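PDB 4ON1: putative metalloprotease II from Bacteroides fragilis, which probably cleaves proteins as a zinc-dependent metalloendopeptidase related to fragilysin. Local coordinates for residues A201-M206 and G238-K243; I224-T229 and T331-I336; K282-L287 and G314-A319; I304-L309 and G337-A342; E343-E348 and H364-N369. One frame throughout, in Å; residues are numbered along the deposited sequence.

Contact 1 (A201-M206 and G238-K243)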
# COMPACT_ATOMS: atom_id res chain seq x y z
N ALA A 201 -17.24 12.03 5.42
CA ALA A 201 -17.76 10.79 4.87
C ALA A 201 -16.75 9.66 5.03
O ALA A 201 -15.56 9.85 4.82
CB ALA A 201 -18.13 10.99 3.42
N THR A 202 -17.23 8.48 5.40
CA THR A 202 -16.37 7.31 5.49
C THR A 202 -16.23 6.64 4.13
O THR A 202 -17.22 6.23 3.52
CB THR A 202 -16.91 6.28 6.51
OG1 THR A 202 -16.90 6.85 7.82
CG2 THR A 202 -16.03 5.03 6.51
N LEU A 203 -15.01 6.55 3.64
CA LEU A 203 -14.73 5.80 2.42
C LEU A 203 -14.11 4.46 2.79
O LEU A 203 -13.02 4.41 3.36
CB LEU A 203 -13.80 6.60 1.50
CG LEU A 203 -13.46 5.98 0.14
CD1 LEU A 203 -14.72 5.57 -0.61
CD2 LEU A 203 -12.64 6.96 -0.67
N GLU A 204 -14.82 3.37 2.50
CA GLU A 204 -14.30 2.03 2.83
C GLU A 204 -13.85 1.27 1.59
O GLU A 204 -14.66 1.02 0.69
CB GLU A 204 -15.34 1.19 3.59
CG GLU A 204 -14.84 -0.22 3.94
CD GLU A 204 -15.86 -1.05 4.72
OE1 GLU A 204 -17.05 -0.66 4.77
OE2 GLU A 204 -15.47 -2.09 5.29
N PHE A 205 -12.57 0.92 1.54
CA PHE A 205 -12.05 0.08 0.46
C PHE A 205 -12.08 -1.38 0.86
O PHE A 205 -11.57 -1.76 1.92
CB PHE A 205 -10.62 0.48 0.09
CG PHE A 205 -10.52 1.86 -0.47
CD1 PHE A 205 -10.84 2.10 -1.80
CD2 PHE A 205 -10.13 2.92 0.33
CE1 PHE A 205 -10.76 3.37 -2.32
CE2 PHE A 205 -10.05 4.20 -0.18
CZ PHE A 205 -10.36 4.43 -1.51
N MET A 206 -12.69 -2.21 0.00
CA MET A 206 -12.70 -3.65 0.22
C MET A 206 -11.56 -4.26 -0.58
O MET A 206 -11.59 -4.32 -1.81
CB MET A 206 -14.04 -4.26 -0.20
CG MET A 206 -15.26 -3.63 0.48
SD MET A 206 -15.33 -4.03 2.24
CE MET A 206 -15.86 -5.74 2.15
N GLY A 238 -10.58 16.86 6.80
CA GLY A 238 -11.84 16.38 7.33
C GLY A 238 -12.90 16.09 6.29
O GLY A 238 -14.07 15.96 6.63
N PHE A 239 -12.51 15.97 5.03
CA PHE A 239 -13.48 15.61 3.99
C PHE A 239 -13.88 14.14 4.08
O PHE A 239 -15.05 13.79 3.92
CB PHE A 239 -12.93 15.92 2.60
CG PHE A 239 -12.90 17.39 2.29
CD1 PHE A 239 -11.78 17.96 1.69
CD2 PHE A 239 -13.99 18.20 2.57
CE1 PHE A 239 -11.75 19.32 1.40
CE2 PHE A 239 -13.96 19.56 2.27
CZ PHE A 239 -12.84 20.12 1.68
N ILE A 240 -12.90 13.27 4.33
CA ILE A 240 -13.18 11.84 4.44
C ILE A 240 -12.41 11.21 5.59
O ILE A 240 -11.44 11.77 6.08
CB ILE A 240 -12.82 11.06 3.15
CG1 ILE A 240 -11.30 10.96 3.01
CG2 ILE A 240 -13.47 11.69 1.92
CD1 ILE A 240 -10.83 10.34 1.68
N THR A 241 -12.89 10.05 6.03
CA THR A 241 -12.08 9.11 6.79
C THR A 241 -12.01 7.87 5.92
O THR A 241 -12.92 7.62 5.12
CB THR A 241 -12.67 8.77 8.17
OG1 THR A 241 -13.98 8.21 8.00
CG2 THR A 241 -12.75 10.01 9.05
N VAL A 242 -10.95 7.09 6.05
CA VAL A 242 -10.77 5.96 5.16
C VAL A 242 -10.69 4.67 5.97
O VAL A 242 -10.06 4.61 7.03
CB VAL A 242 -9.51 6.11 4.30
CG1 VAL A 242 -9.40 4.94 3.35
CG2 VAL A 242 -9.58 7.40 3.49
N LYS A 243 -11.38 3.66 5.48
CA LYS A 243 -11.35 2.34 6.09
C LYS A 243 -10.88 1.35 5.03
O LYS A 243 -11.36 1.38 3.90
CB LYS A 243 -12.72 1.97 6.65
CG LYS A 243 -12.79 0.62 7.34
CD LYS A 243 -14.21 0.35 7.84
CE LYS A 243 -14.30 -0.98 8.58
NZ LYS A 243 -15.61 -1.16 9.27
O HOH W 1 -16.40 9.44 8.75
O HOH W 2 -17.59 -1.36 7.69

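Contact 2 (I224-T229 and T331-I336). With ZN (zinc ion), chain C.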
# COMPACT_ATOMS: atom_id res chain seq x y z
N ILE A 224 -1.36 0.10 1.23
CA ILE A 224 -2.38 0.90 1.90
C ILE A 224 -1.81 2.19 2.46
O ILE A 224 -2.44 3.25 2.41
CB ILE A 224 -3.04 0.11 3.05
CG1 ILE A 224 -4.01 -0.93 2.50
CG2 ILE A 224 -3.76 1.04 4.00
CD1 ILE A 224 -4.48 -1.91 3.58
N GLN A 225 -0.61 2.09 3.01
CA GLN A 225 0.09 3.24 3.55
C GLN A 225 0.26 4.32 2.47
O GLN A 225 0.03 5.50 2.71
CB GLN A 225 1.44 2.81 4.11
CG GLN A 225 2.29 3.93 4.64
CD GLN A 225 2.27 3.98 6.15
OE1 GLN A 225 2.95 3.19 6.82
NE2 GLN A 225 1.49 4.90 6.69
N ALA A 226 0.65 3.88 1.27
CA ALA A 226 0.79 4.80 0.14
C ALA A 226 -0.55 5.42 -0.27
O ALA A 226 -0.62 6.62 -0.55
CB ALA A 226 1.42 4.08 -1.03
N VAL A 227 -1.62 4.62 -0.27
CA VAL A 227 -2.94 5.17 -0.54
C VAL A 227 -3.25 6.26 0.46
O VAL A 227 -3.69 7.35 0.09
CB VAL A 227 -4.06 4.12 -0.45
CG1 VAL A 227 -5.41 4.76 -0.76
CG2 VAL A 227 -3.79 2.95 -1.39
N THR A 228 -2.99 5.96 1.73
CA THR A 228 -3.27 6.87 2.83
C THR A 228 -2.49 8.17 2.68
O THR A 228 -3.02 9.25 2.93
CB THR A 228 -2.96 6.20 4.18
OG1 THR A 228 -3.79 5.03 4.32
CG2 THR A 228 -3.24 7.14 5.33
N THR A 229 -1.24 8.06 2.26
CA THR A 229 -0.43 9.25 2.00
C THR A 229 -1.02 10.07 0.85
O THR A 229 -1.15 11.28 0.95
CB THR A 229 1.01 8.87 1.68
OG1 THR A 229 1.60 8.23 2.83
CG2 THR A 229 1.84 10.11 1.31
N THR A 331 1.07 1.15 -6.70
CA THR A 331 0.12 0.77 -7.74
C THR A 331 -1.31 0.81 -7.24
O THR A 331 -2.22 1.24 -7.95
CB THR A 331 0.43 -0.63 -8.30
OG1 THR A 331 1.72 -0.60 -8.92
CG2 THR A 331 -0.60 -1.05 -9.34
N LEU A 332 -1.51 0.37 -6.00
CA LEU A 332 -2.84 0.44 -5.42
C LEU A 332 -3.30 1.89 -5.32
O LEU A 332 -4.42 2.24 -5.70
CB LEU A 332 -2.87 -0.23 -4.04
CG LEU A 332 -4.23 -0.20 -3.35
CD1 LEU A 332 -5.29 -0.91 -4.20
CD2 LEU A 332 -4.18 -0.80 -1.94
N ALA A 333 -2.42 2.76 -4.83
CA ALA A 333 -2.76 4.17 -4.69
C ALA A 333 -3.05 4.80 -6.04
O ALA A 333 -3.94 5.65 -6.16
CB ALA A 333 -1.63 4.92 -3.98
N HIS A 334 -2.29 4.40 -7.05
CA HIS A 334 -2.47 4.90 -8.42
C HIS A 334 -3.84 4.50 -8.98
O HIS A 334 -4.59 5.35 -9.48
CB HIS A 334 -1.34 4.37 -9.31
CG HIS A 334 -1.41 4.84 -10.74
ND1 HIS A 334 -0.60 5.84 -11.23
CD2 HIS A 334 -2.17 4.42 -11.78
CE1 HIS A 334 -0.87 6.03 -12.50
NE2 HIS A 334 -1.82 5.18 -12.87
N GLU A 335 -4.19 3.23 -8.87
CA GLU A 335 -5.49 2.75 -9.34
C GLU A 335 -6.63 3.46 -8.61
O GLU A 335 -7.60 3.89 -9.23
CB GLU A 335 -5.61 1.24 -9.16
N ILE A 336 -6.51 3.58 -7.29
CA ILE A 336 -7.53 4.26 -6.51
C ILE A 336 -7.60 5.73 -6.92
O ILE A 336 -8.67 6.34 -6.94
CB ILE A 336 -7.28 4.09 -4.99
CG1 ILE A 336 -7.76 2.71 -4.54
CG2 ILE A 336 -7.99 5.17 -4.18
CD1 ILE A 336 -7.33 2.33 -3.11
ZN ZN C . -2.88 4.97 -14.56

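Contact 3 (K282-L287 and G314-A319)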
# COMPACT_ATOMS: atom_id res chain seq x y z
N LYS A 282 -19.42 -0.19 -2.46
CA LYS A 282 -18.07 0.14 -2.02
C LYS A 282 -17.10 -0.20 -3.14
O LYS A 282 -17.40 -1.05 -3.98
CB LYS A 282 -17.69 -0.64 -0.75
CG LYS A 282 -18.64 -0.48 0.41
CD LYS A 282 -18.22 -1.41 1.55
CE LYS A 282 -19.29 -1.48 2.64
NZ LYS A 282 -18.88 -2.44 3.70
N PRO A 283 -15.93 0.46 -3.16
CA PRO A 283 -14.87 0.11 -4.10
C PRO A 283 -14.25 -1.22 -3.71
O PRO A 283 -13.93 -1.39 -2.54
CB PRO A 283 -13.84 1.25 -3.95
CG PRO A 283 -14.56 2.34 -3.18
CD PRO A 283 -15.57 1.63 -2.33
N TYR A 284 -14.09 -2.12 -4.67
CA TYR A 284 -13.45 -3.41 -4.42
C TYR A 284 -12.19 -3.55 -5.26
O TYR A 284 -12.23 -3.33 -6.46
CB TYR A 284 -14.40 -4.56 -4.75
CG TYR A 284 -15.48 -4.79 -3.72
CD1 TYR A 284 -16.59 -3.96 -3.65
CD2 TYR A 284 -15.42 -5.87 -2.85
CE1 TYR A 284 -17.58 -4.17 -2.71
CE2 TYR A 284 -16.41 -6.09 -1.91
CZ TYR A 284 -17.48 -5.25 -1.85
OH TYR A 284 -18.47 -5.47 -0.93
N ILE A 285 -11.08 -3.93 -4.63
CA ILE A 285 -9.86 -4.13 -5.38
C ILE A 285 -9.29 -5.53 -5.16
O ILE A 285 -9.10 -5.96 -4.02
CB ILE A 285 -8.79 -3.08 -5.03
CG1 ILE A 285 -9.31 -1.67 -5.35
CG2 ILE A 285 -7.52 -3.30 -5.85
CD1 ILE A 285 -9.65 -0.88 -4.12
N LEU A 286 -9.06 -6.25 -6.26
CA LEU A 286 -8.47 -7.59 -6.20
C LEU A 286 -6.95 -7.50 -6.13
O LEU A 286 -6.32 -6.82 -6.95
CB LEU A 286 -8.89 -8.42 -7.42
CG LEU A 286 -8.37 -9.86 -7.47
CD1 LEU A 286 -9.04 -10.70 -6.39
CD2 LEU A 286 -8.61 -10.47 -8.85
N LEU A 287 -6.36 -8.23 -5.19
CA LEU A 287 -4.92 -8.15 -4.96
C LEU A 287 -4.19 -9.47 -5.22
O LEU A 287 -4.58 -10.53 -4.73
CB LEU A 287 -4.64 -7.70 -3.52
CG LEU A 287 -5.27 -6.38 -3.07
CD1 LEU A 287 -4.89 -6.06 -1.62
CD2 LEU A 287 -4.82 -5.26 -3.98
N GLY A 314 -23.62 1.24 -7.46
CA GLY A 314 -23.90 -0.05 -6.84
C GLY A 314 -23.48 -1.24 -7.70
O GLY A 314 -22.74 -1.07 -8.68
N ASN A 315 -23.93 -2.43 -7.31
CA ASN A 315 -23.67 -3.66 -8.06
C ASN A 315 -22.20 -3.90 -8.36
O ASN A 315 -21.85 -4.39 -9.43
CB ASN A 315 -24.48 -3.67 -9.37
CG ASN A 315 -24.51 -5.05 -10.02
OD1 ASN A 315 -24.27 -5.19 -11.23
ND2 ASN A 315 -24.77 -6.07 -9.22
N PHE A 316 -21.33 -3.54 -7.41
CA PHE A 316 -19.90 -3.81 -7.52
C PHE A 316 -19.29 -3.22 -8.81
O PHE A 316 -18.33 -3.75 -9.35
CB PHE A 316 -19.64 -5.32 -7.46
CG PHE A 316 -20.20 -5.97 -6.22
CD1 PHE A 316 -19.51 -5.91 -5.02
CD2 PHE A 316 -21.43 -6.61 -6.25
CE1 PHE A 316 -20.02 -6.50 -3.87
CE2 PHE A 316 -21.96 -7.20 -5.10
CZ PHE A 316 -21.25 -7.14 -3.91
N GLU A 317 -19.86 -2.11 -9.28
CA GLU A 317 -19.38 -1.48 -10.51
C GLU A 317 -18.08 -0.73 -10.30
O GLU A 317 -17.36 -0.46 -11.26
CB GLU A 317 -20.43 -0.53 -11.07
CG GLU A 317 -21.59 -1.25 -11.75
CD GLU A 317 -22.78 -0.35 -11.98
OE1 GLU A 317 -22.62 0.89 -11.89
OE2 GLU A 317 -23.88 -0.87 -12.24
N VAL A 318 -17.79 -0.36 -9.05
CA VAL A 318 -16.54 0.31 -8.73
C VAL A 318 -15.52 -0.70 -8.26
O VAL A 318 -15.59 -1.20 -7.14
CB VAL A 318 -16.71 1.41 -7.65
CG1 VAL A 318 -15.37 2.05 -7.32
CG2 VAL A 318 -17.71 2.46 -8.11
N ALA A 319 -14.57 -1.03 -9.12
CA ALA A 319 -13.61 -2.07 -8.81
C ALA A 319 -12.31 -1.87 -9.55
O ALA A 319 -12.23 -1.12 -10.52
CB ALA A 319 -14.19 -3.46 -9.15
O HOH W 3 -18.87 -0.93 -6.17

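Contact 4 (I304-L309 and G337-A342). With ZN (zinc ion), chain C.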
# COMPACT_ATOMS: atom_id res chain seq x y z
N ILE A 304 -12.60 5.93 -14.58
CA ILE A 304 -12.03 7.12 -13.97
C ILE A 304 -13.13 7.98 -13.35
O ILE A 304 -14.08 8.35 -14.04
CB ILE A 304 -11.22 7.93 -15.00
CG1 ILE A 304 -9.97 7.14 -15.39
CG2 ILE A 304 -10.81 9.28 -14.43
CD1 ILE A 304 -9.00 7.92 -16.28
N GLY A 305 -13.02 8.27 -12.06
CA GLY A 305 -13.98 9.15 -11.42
C GLY A 305 -15.32 8.49 -11.22
O GLY A 305 -16.35 9.01 -11.64
N VAL A 306 -15.31 7.34 -10.57
CA VAL A 306 -16.53 6.57 -10.37
C VAL A 306 -16.88 6.42 -8.89
O VAL A 306 -17.88 5.78 -8.55
CB VAL A 306 -16.41 5.18 -11.02
CG1 VAL A 306 -16.36 5.31 -12.53
CG2 VAL A 306 -15.16 4.48 -10.51
N ILE A 307 -16.05 6.98 -8.01
CA ILE A 307 -16.35 6.94 -6.58
C ILE A 307 -17.08 8.21 -6.14
O ILE A 307 -16.53 9.31 -6.22
CB ILE A 307 -15.09 6.78 -5.72
CG1 ILE A 307 -14.48 5.39 -5.91
CG2 ILE A 307 -15.42 7.01 -4.24
CD1 ILE A 307 -13.19 5.17 -5.13
N HIS A 308 -18.33 8.06 -5.71
CA HIS A 308 -19.11 9.22 -5.26
C HIS A 308 -19.62 8.97 -3.84
O HIS A 308 -20.27 7.96 -3.57
CB HIS A 308 -20.28 9.48 -6.23
CG HIS A 308 -19.90 9.37 -7.68
ND1 HIS A 308 -18.93 10.16 -8.26
CD2 HIS A 308 -20.36 8.57 -8.66
CE1 HIS A 308 -18.81 9.85 -9.53
NE2 HIS A 308 -19.67 8.88 -9.81
N LEU A 309 -19.33 9.90 -2.93
CA LEU A 309 -19.66 9.73 -1.51
C LEU A 309 -21.16 9.86 -1.22
O LEU A 309 -21.68 9.18 -0.34
CB LEU A 309 -18.90 10.75 -0.66
CG LEU A 309 -17.38 10.76 -0.75
CD1 LEU A 309 -16.80 11.85 0.14
CD2 LEU A 309 -16.83 9.41 -0.34
N GLY A 337 -6.45 6.29 -7.28
CA GLY A 337 -6.40 7.62 -7.86
C GLY A 337 -7.33 7.75 -9.05
O GLY A 337 -8.14 8.69 -9.14
N HIS A 338 -7.23 6.80 -9.98
CA HIS A 338 -8.12 6.77 -11.13
C HIS A 338 -9.60 6.67 -10.70
O HIS A 338 -10.45 7.41 -11.20
CB HIS A 338 -7.77 5.61 -12.06
CG HIS A 338 -6.55 5.83 -12.90
ND1 HIS A 338 -6.31 7.01 -13.58
CD2 HIS A 338 -5.51 5.02 -13.20
CE1 HIS A 338 -5.19 6.91 -14.25
NE2 HIS A 338 -4.67 5.71 -14.04
N LEU A 339 -9.89 5.78 -9.75
CA LEU A 339 -11.28 5.57 -9.32
C LEU A 339 -11.87 6.85 -8.72
O LEU A 339 -13.07 7.10 -8.83
CB LEU A 339 -11.35 4.43 -8.30
CG LEU A 339 -10.99 3.02 -8.79
CD1 LEU A 339 -11.02 2.02 -7.63
CD2 LEU A 339 -11.95 2.59 -9.89
N LEU A 340 -11.01 7.68 -8.11
CA LEU A 340 -11.45 8.94 -7.52
C LEU A 340 -11.49 10.09 -8.52
O LEU A 340 -11.96 11.19 -8.20
CB LEU A 340 -10.52 9.32 -6.36
CG LEU A 340 -10.68 8.50 -5.08
CD1 LEU A 340 -9.46 8.69 -4.19
CD2 LEU A 340 -11.94 8.91 -4.35
N GLY A 341 -10.99 9.86 -9.73
CA GLY A 341 -11.06 10.87 -10.77
C GLY A 341 -9.74 11.40 -11.32
O GLY A 341 -9.73 12.15 -12.30
N ALA A 342 -8.62 10.99 -10.71
CA ALA A 342 -7.32 11.47 -11.17
C ALA A 342 -6.96 10.90 -12.54
O ALA A 342 -7.23 9.73 -12.84
CB ALA A 342 -6.23 11.13 -10.15
ZN ZN C . -2.88 4.97 -14.56

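Contact 5 (E343-E348 and H364-N369). With ZN (zinc ion), chain C.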
# COMPACT_ATOMS: atom_id res chain seq x y z
N GLU A 343 -6.31 11.72 -13.35
CA GLU A 343 -5.86 11.31 -14.68
C GLU A 343 -4.34 11.28 -14.74
O GLU A 343 -3.68 11.80 -13.84
CB GLU A 343 -6.43 12.25 -15.74
CG GLU A 343 -7.71 11.73 -16.36
CD GLU A 343 -8.64 12.84 -16.80
OE1 GLU A 343 -8.19 14.00 -16.89
OE2 GLU A 343 -9.83 12.54 -17.03
N HIS A 344 -3.79 10.66 -15.78
CA HIS A 344 -2.34 10.64 -15.94
C HIS A 344 -1.81 12.05 -16.15
O HIS A 344 -2.47 12.88 -16.76
CB HIS A 344 -1.94 9.73 -17.12
CG HIS A 344 -2.10 8.27 -16.82
ND1 HIS A 344 -2.32 7.33 -17.80
CD2 HIS A 344 -2.09 7.60 -15.64
CE1 HIS A 344 -2.42 6.13 -17.24
NE2 HIS A 344 -2.29 6.27 -15.93
N VAL A 345 -0.60 12.32 -15.66
CA VAL A 345 0.03 13.63 -15.83
C VAL A 345 1.49 13.47 -16.25
O VAL A 345 2.03 12.37 -16.20
CB VAL A 345 -0.03 14.46 -14.52
CG1 VAL A 345 -1.47 14.72 -14.11
CG2 VAL A 345 0.72 13.75 -13.41
N ASP A 346 2.14 14.57 -16.66
CA ASP A 346 3.50 14.49 -17.20
C ASP A 346 4.56 14.82 -16.15
O ASP A 346 5.72 15.04 -16.49
CB ASP A 346 3.68 15.44 -18.39
CG ASP A 346 2.72 15.16 -19.53
OD1 ASP A 346 2.59 16.03 -20.42
OD2 ASP A 346 2.08 14.08 -19.54
N ASN A 347 4.17 14.84 -14.89
CA ASN A 347 5.11 15.09 -13.81
C ASN A 347 5.61 13.75 -13.24
O ASN A 347 4.84 13.00 -12.65
CB ASN A 347 4.44 15.93 -12.72
CG ASN A 347 5.39 16.32 -11.61
OD1 ASN A 347 6.50 15.81 -11.50
ND2 ASN A 347 4.94 17.24 -10.76
N GLU A 348 6.91 13.48 -13.39
CA GLU A 348 7.44 12.16 -13.02
C GLU A 348 7.44 11.90 -11.52
O GLU A 348 7.60 10.76 -11.09
CB GLU A 348 8.85 11.97 -13.57
CG GLU A 348 9.93 12.67 -12.76
CD GLU A 348 11.33 12.38 -13.29
OE1 GLU A 348 11.43 11.92 -14.45
OE2 GLU A 348 12.31 12.63 -12.56
N HIS A 364 -0.40 13.13 -4.92
CA HIS A 364 -1.06 13.86 -5.99
C HIS A 364 -0.54 15.29 -5.99
O HIS A 364 -0.89 16.08 -5.12
CB HIS A 364 -2.59 13.83 -5.82
CG HIS A 364 -3.19 12.48 -6.01
ND1 HIS A 364 -3.37 11.91 -7.25
CD2 HIS A 364 -3.66 11.58 -5.11
CE1 HIS A 364 -3.92 10.71 -7.11
NE2 HIS A 364 -4.11 10.49 -5.82
N LEU A 365 0.27 15.62 -6.99
CA LEU A 365 0.90 16.92 -7.06
C LEU A 365 0.19 17.81 -8.09
O LEU A 365 0.49 19.00 -8.22
CB LEU A 365 2.38 16.79 -7.42
CG LEU A 365 3.20 15.82 -6.56
CD1 LEU A 365 4.62 15.68 -7.12
CD2 LEU A 365 3.22 16.25 -5.09
N SER A 366 -0.74 17.22 -8.82
CA SER A 366 -1.47 17.97 -9.84
C SER A 366 -2.71 18.65 -9.26
O SER A 366 -3.62 17.99 -8.76
CB SER A 366 -1.88 17.03 -10.98
OG SER A 366 -2.99 17.56 -11.69
N ALA A 367 -2.74 19.98 -9.33
CA ALA A 367 -3.91 20.73 -8.86
C ALA A 367 -5.16 20.31 -9.62
O ALA A 367 -6.25 20.22 -9.04
CB ALA A 367 -3.67 22.23 -9.02
N ASP A 368 -5.01 20.03 -10.91
CA ASP A 368 -6.13 19.59 -11.72
C ASP A 368 -6.69 18.25 -11.29
O ASP A 368 -7.90 18.04 -11.34
CB ASP A 368 -5.74 19.52 -13.19
CG ASP A 368 -6.59 20.44 -14.04
OD1 ASP A 368 -7.70 20.02 -14.43
OD2 ASP A 368 -6.15 21.58 -14.30
N ASN A 369 -5.81 17.33 -10.87
CA ASN A 369 -6.29 16.06 -10.34
C ASN A 369 -7.02 16.26 -9.01
O ASN A 369 -8.02 15.60 -8.75
CB ASN A 369 -5.14 15.07 -10.18
CG ASN A 369 -4.84 14.31 -11.47
OD1 ASN A 369 -5.66 14.25 -12.38
ND2 ASN A 369 -3.65 13.71 -11.54
ZN ZN C . -2.88 4.97 -14.56
O HOH W 4 2.58 19.58 -10.50

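Contact 1 (A201-M206 and G238-K243)
Glu204 and Lys243 lie side by side on one face of a parallel strand pair, their side chains pointing the same way. In both, CG is anti to the backbone N (chi1 180° in Glu204, -179° in Lys243), and each chain continues extended, with Lys243 CD 3.8 Å from Glu204 CD. The lysine methylenes thus run alongside the glutamate chain and its carboxylate. At the tips, Lys243 NZ stays 4.1 Å from Glu204 OE2, beyond a salt bridge, and a water accepts a hydrogen bond from NZ and donates one to OE1. Glu204 has firmer partners elsewhere, Thr245 for OE2 and Lys282 for OE1.

On the same face Thr202 and Thr241 cross obliquely. OG1 of Thr202 is anti to its carbonyl carbon, whereas that of Thr241 lies between N and the carbonyl carbon; the hydroxyls come within 3.2 Å, and one water is hydrogen-bonded to both. The other face is apolar: Val242 CG1 meets the Phe205 ring at its edge, in plane, 3.7 Å from CE2.

Beneath these side chains the backbone ladder uses both polar atoms of Leu203, whose N donates to Thr241 O at 2.8 Å and whose O accepts from Lys243 N at 2.8 Å. Neighbouring parallel strands joined through a helical connection, here including helix 217-230, are characteristic of the N-terminal subdomain of metzincin catalytic domains.

Contact 2 (I224-T229 and T331-I336)
The zinc-binding helix of the metzincin HExxH motif meets helix 217-230 through Leu332, Ala333 and Ile336, which close around Val227. The short helical segments approach to 7.9 Å between axes and cross at -44°, a closeness that the small Ala333 permits: its CB lies 3.7 Å from Val227 CA, with Ala226 CB at 4.3 Å beside it.

Val227 divides its two methyls between neighbours. CG1, anti to the backbone N (chi1 -179°), faces Ile336 CD1 at 3.9 Å, the two side chains crossing at about a right angle. CG2 sits 3.7 Å from both Leu332 CG and Ala333 CA, wedged between successive residues of the other helix. Ile224 adds a looser contact from CG1 to Leu332 CD2.

On the same helix, His334 leads away from Val227 and binds the zinc ion through NE2 at 2.0 Å, while its ND1 is hydrogen-bonded to Leu351 O. Asp176, His338 and His344 complete the metal site.

No hydrogen bond joins 224-229 to 331-336, and the six residues that touch are all buried, so between these segments the grip is one of close-fitting hydrocarbon. Just before them on helix 217-230, Gln223 OE1 adds a polar link by accepting from Leu332 N.

Contact 3 (K282-L287 and G314-A319)
Val318 O accepts a hydrogen bond from Tyr284 N at 3.0 Å, with an N-H...O angle of 161°, and the CA-H of Pro283 approaches the same oxygen, CA lying 3.4 Å from it. On the amide side of Val318, a water accepts from Val318 N at 3.1 Å and also reaches Lys282 O, so both polar backbone atoms of Val318 serve the junction. One residue on, Tyr284 and Ala319 form a parallel bridge, and Ala319 CB rests 3.3 Å from Tyr284 O.

The side chains add a T-shaped (edge-to-face) aromatic pair. Phe316 presents its CD1-CE1 edge to one face of Tyr284, the ring planes standing at 65° and the centroids 5.0 Å apart. CD1 is 3.5 Å from Tyr284 CE1, offset toward the rim, while CE1 comes 3.5 Å from Tyr284 OH. Phe316 has CG anti to its carbonyl carbon (chi1 -56°), the setting from which its ring extends to the tyrosine. The Tyr284 hydroxyl is itself hydrogen-bonded to Gln279 O. Elsewhere, Val318 CG1 packs on Pro283 CB at 3.8 Å.

The loop thereby leads into strand 319-323, placed beside strand 284-288, whose other neighbour is strand 201-209. Leu270 of helix 259-271 touches both aromatic rings, while Pro283 packs against Phe205 and Ile307.

Contact 4 (I304-L309 and G337-A342)
His338, touched by Ile304, binds the zinc ion through NE2 at 2.0 Å, one of the histidines of the metzincin HExxHxxGxxH signature; His334, His344 and Asp176 supply the remaining ligands. Around this first shell, the ring is steadied by ND1, which donates to Ala342 O at 3.0 Å, a partner tilted from the ring plane. Ile304 reaches obliquely across to the same nitrogen, its CD1 3.9 Å away.

The next layer is backbone. His338 O accepts from Gly305 N, in the carbonyl plane at 2.8 Å, and also from Gly341 N within its own segment. Gly341, the glycine of the signature, ends the helix in a Schellman motif with positive phi and turns the chain toward the third histidine. Gly305 also has positive phi, and its CA lies only 3.5 Å from Gly341 CA, so two residues without side chains let the loop press against the helix end.

Farther out, chi1 of Ile307 (-69°) sets CG1 anti to the carbonyl carbon, and the extended chi2 (178°) carries CD1 to 3.7 Å from Leu339 CB; Leu340 CD2 also touches it. Val306 CG2 packs on Leu339 CD2. The loop thus follows the carbonyls of the last helical turn, and Leu339 O is gripped twice, by Val306 N at 2.8 Å and by Ile307 N at 3.1 Å, the two donors arriving from opposite faces of its plane.

Contact 5 (E343-E348 and H364-N369)
Between 343-348 and 364-369 the backbones are nearest at Glu343 and Asn369, with CA atoms 6.4 Å apart, and spread to 8.2 Å between Asn347 CA and Leu365 CA. Asn369 spans the narrow end with both atoms of its amide, its CG set anti to the carbonyl carbon (chi1 -85°) on the way to Glu343. Its OD1 accepts from Glu343 N at 2.8 Å, a nearly straight bond (175° at the hydrogen) whose donor stands above the carbonyl plane, while ND2 donates, in the amide plane, to Glu343 O at 3.0 Å. Two bonds to one residue fix the rotation of the amide. Arg372 also donates to OD1 and forms a salt bridge with Glu343 OE1.

The residue gripped this way directly precedes His344, the last histidine of the metzincin signature, whose NE2 binds the zinc ion at 2.0 Å. Asn369 belongs to the opening turn of helix 367-378, where Ser366 is the N-cap: its OG accepts from Asn369 N.

Val345 meets Asn369 tip to tip, CG1 lying 3.5 Å from ND2 and 3.9 Å from Ser366 CB. At the wide end, Asn347 crosses Leu365 at about a right angle, and a water that donates to Leu365 O accepts a weak bond from Asn347 ND2; Asn347 OD1 is bonded to Gln349 N.

Contacts 2, 4 and 5 converge on the zinc ion, each contributing one histidine in sequence order; contacts 2 and 4 divide helix 331-340 between them. Asp176 completes the site, consistent with an aspartate-switch latency as in profragilysin. Contacts 1 and 3 are parts of the sheet behind this helix, sharing the neighbouring strands 201-209 and 284-288 and linked also by a salt bridge from Glu204 OE1 to Lys282 NZ at 2.8 Å. The sheet reaches the helix through Phe205 CZ, 3.6 Å from Ile336 CG2, and Ile285 CG2, 3.7 Å from Leu332 CD1. Ile307 of contact 4 packs on both sheet contacts. Contact 5 is peripheral to the sheet, its nearest atoms about 10 Å from contact 1.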